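Local coordinates for X-PRO dipeptidase (Streptococcus pyogenes M1 GAS, PDB 3O5V), which probably acts, as the full-length enzyme, as a manganese-dependent proline dipeptidase of the M24B family, and is represented here by its creatinase/prolidase N-terminal domain, at residues I8-D13 against F46-D50. Numbering follows the deposited sequence.
Sequences IRLYLD and FVYHD
Arg9 lays its extended aliphatic portion over the end of a strand, CG lying 3.3 Å from Tyr48 O and CD 3.5 Å from His49 O. With chi1 m and chi2 t the side chain runs out over the C-terminal end of the strand, and the m turn at chi3 brings the guanidinium to a water that accepts from Arg9 NH1 (3.1 Å) and donates to Tyr48 O (2.8 Å); Arg9 NH2 is held by a salt bridge to Asp6. Residues 8-13 are regular alpha-helix, with Leu12 N hydrogen-bonded to Ile8 O at 2.9 Å. Residues 46-48 are extended, and at His49 the backbone leaves the strand (phi/psi -66/-24). The two axes approach to 8.9 Å at a signed crossing angle of -60°, and the nearest CA atoms, of Arg9 and His49, are 4.7 Å apart. Beside Arg9, Ile8 and Leu12, one turn apart and both mt, point toward the strand: Ile8 CG2 meets Val47 CG1 at 3.8 Å, Leu12 CD1 comes within 3.4 Å of Val47 O, and Leu12 CB packs on His49 CB at 4.0 Å. A second water, at the exposed margin, donates to both Asp13 OD2 (2.5 Å) and His49 O (2.7 Å). The contact is largely van der Waals packing of side chains on a strand end and its backbone carbonyls, helix on sheet as in layered alpha/beta folds. Helix 3-14 packs against the mixed sheet, where Ile8 and Leu12 also touch Phe22 and Ala20 of strand 19-22, the antiparallel neighbour of strand 44-48; strand 54-58 flanks the latter on its other edge.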
loop_
_atom_site.group_PDB
_atom_site.type_symbol
_atom_site.label_atom_id
_atom_site.label_comp_id
_atom_site.label_asym_id
_atom_site.label_seq_id
_atom_site.Cartn_x
_atom_site.Cartn_y
_atom_site.Cartn_z
ATOM N N ILE A 8 10.551 3.294 -6.730
ATOM C CA ILE A 8 9.971 2.017 -6.264
ATOM C C ILE A 8 9.592 1.142 -7.447
ATOM O O ILE A 8 9.906 -0.051 -7.467
ATOM C CB ILE A 8 8.766 2.216 -5.318
ATOM C CG1 ILE A 8 9.266 2.794 -3.997
ATOM C CG2 ILE A 8 8.024 0.884 -5.063
ATOM C CD1 ILE A 8 8.254 3.649 -3.324
ATOM N N ARG A 9 8.940 1.734 -8.448
ATOM C CA ARG A 9 8.571 0.985 -9.635
ATOM C C ARG A 9 9.790 0.401 -10.372
ATOM O O ARG A 9 9.725 -0.739 -10.845
ATOM C CB ARG A 9 7.647 1.797 -10.553
ATOM C CG ARG A 9 6.231 2.020 -9.943
ATOM C CD ARG A 9 5.300 2.747 -10.904
ATOM N NE ARG A 9 5.646 4.170 -11.000
ATOM C CZ ARG A 9 5.051 5.149 -10.319
ATOM N NH1 ARG A 9 4.036 4.890 -9.486
ATOM N NH2 ARG A 9 5.470 6.405 -10.484
ATOM N N LEU A 10 10.904 1.139 -10.420
ATOM C CA LEU A 10 12.137 0.608 -11.008
ATOM C C LEU A 10 12.615 -0.600 -10.197
ATOM O O LEU A 10 12.963 -1.651 -10.760
ATOM C CB LEU A 10 13.222 1.685 -11.032
ATOM C CG LEU A 10 14.261 1.690 -12.166
ATOM C CD1 LEU A 10 15.531 2.423 -11.738
ATOM C CD2 LEU A 10 14.569 0.319 -12.751
ATOM N N TYR A 11 12.628 -0.440 -8.877
ATOM C CA TYR A 11 13.048 -1.512 -7.962
ATOM C C TYR A 11 12.262 -2.798 -8.181
ATOM O O TYR A 11 12.855 -3.879 -8.317
ATOM C CB TYR A 11 12.900 -1.058 -6.511
ATOM C CG TYR A 11 13.335 -2.106 -5.504
ATOM C CD1 TYR A 11 14.681 -2.441 -5.351
ATOM C CD2 TYR A 11 12.395 -2.760 -4.707
ATOM C CE1 TYR A 11 15.087 -3.387 -4.413
ATOM C CE2 TYR A 11 12.790 -3.711 -3.770
ATOM C CZ TYR A 11 14.133 -4.025 -3.638
ATOM O OH TYR A 11 14.523 -4.967 -2.718
ATOM N N LEU A 12 10.933 -2.682 -8.210
ATOM C CA LEU A 12 10.052 -3.804 -8.511
ATOM C C LEU A 12 10.392 -4.472 -9.847
ATOM O O LEU A 12 10.457 -5.701 -9.931
ATOM C CB LEU A 12 8.588 -3.345 -8.497
ATOM C CG LEU A 12 8.049 -2.855 -7.145
ATOM C CD1 LEU A 12 6.679 -2.213 -7.337
ATOM C CD2 LEU A 12 7.983 -4.001 -6.121
ATOM N N ASP A 13 10.626 -3.664 -10.881
ATOM C CA ASP A 13 10.988 -4.199 -12.193
ATOM C C ASP A 13 12.322 -4.931 -12.158
ATOM O O ASP A 13 12.439 -6.008 -12.737
ATOM C CB ASP A 13 10.990 -3.104 -13.258
ATOM C CG ASP A 13 9.583 -2.733 -13.725
ATOM O OD1 ASP A 13 8.610 -3.465 -13.429
ATOM O OD2 ASP A 13 9.450 -1.690 -14.401
ATOM N N PHE A 46 -0.603 0.984 -2.077
ATOM C CA PHE A 46 -0.362 -0.060 -3.084
ATOM C C PHE A 46 0.373 0.548 -4.265
ATOM O O PHE A 46 -0.196 1.370 -5.005
ATOM C CB PHE A 46 -1.699 -0.655 -3.550
ATOM C CG PHE A 46 -2.447 -1.385 -2.467
ATOM C CD1 PHE A 46 -2.126 -2.713 -2.153
ATOM C CD2 PHE A 46 -3.447 -0.744 -1.739
ATOM C CE1 PHE A 46 -2.806 -3.392 -1.140
ATOM C CE2 PHE A 46 -4.144 -1.416 -0.729
ATOM C CZ PHE A 46 -3.823 -2.738 -0.425
ATOM N N VAL A 47 1.635 0.168 -4.435
ATOM C CA VAL A 47 2.432 0.665 -5.566
ATOM C C VAL A 47 2.666 -0.457 -6.585
ATOM O O VAL A 47 3.563 -1.296 -6.431
ATOM C CB VAL A 47 3.777 1.296 -5.097
ATOM C CG1 VAL A 47 4.529 1.904 -6.272
ATOM C CG2 VAL A 47 3.525 2.342 -4.011
ATOM N N TYR A 48 1.822 -0.474 -7.609
ATOM C CA TYR A 48 1.950 -1.403 -8.738
ATOM C C TYR A 48 3.176 -1.059 -9.556
ATOM O O TYR A 48 3.530 0.119 -9.652
ATOM C CB TYR A 48 0.726 -1.278 -9.634
ATOM C CG TYR A 48 -0.524 -1.833 -9.003
ATOM C CD1 TYR A 48 -1.415 -0.999 -8.330
ATOM C CD2 TYR A 48 -0.804 -3.206 -9.061
ATOM C CE1 TYR A 48 -2.571 -1.518 -7.736
ATOM C CE2 TYR A 48 -1.947 -3.730 -8.474
ATOM C CZ TYR A 48 -2.825 -2.883 -7.824
ATOM O OH TYR A 48 -3.962 -3.400 -7.240
ATOM N N HIS A 49 3.829 -2.063 -10.148
ATOM C CA HIS A 49 5.013 -1.769 -10.974
ATOM C C HIS A 49 4.627 -0.967 -12.232
ATOM O O HIS A 49 5.441 -0.213 -12.765
ATOM C CB HIS A 49 5.821 -3.038 -11.303
ATOM C CG HIS A 49 5.295 -3.825 -12.464
ATOM N ND1 HIS A 49 4.111 -4.532 -12.417
ATOM C CD2 HIS A 49 5.810 -4.039 -13.699
ATOM C CE1 HIS A 49 3.913 -5.137 -13.579
ATOM N NE2 HIS A 49 4.928 -4.850 -14.375
ATOM N N ASP A 50 3.369 -1.077 -12.658
ATOM C CA ASP A 50 2.928 -0.452 -13.914
ATOM C C ASP A 50 1.728 0.492 -13.783
ATOM O O ASP A 50 1.723 1.581 -14.374
ATOM C CB ASP A 50 2.654 -1.522 -14.979
ATOM C CG ASP A 50 1.734 -2.634 -14.483
ATOM O OD1 ASP A 50 1.398 -2.695 -13.264
ATOM O OD2 ASP A 50 1.357 -3.471 -15.316
HETATM O O HOH W 1 2.251 2.434 -8.892
HETATM O O HOH W 2 7.432 -0.211 -14.514
#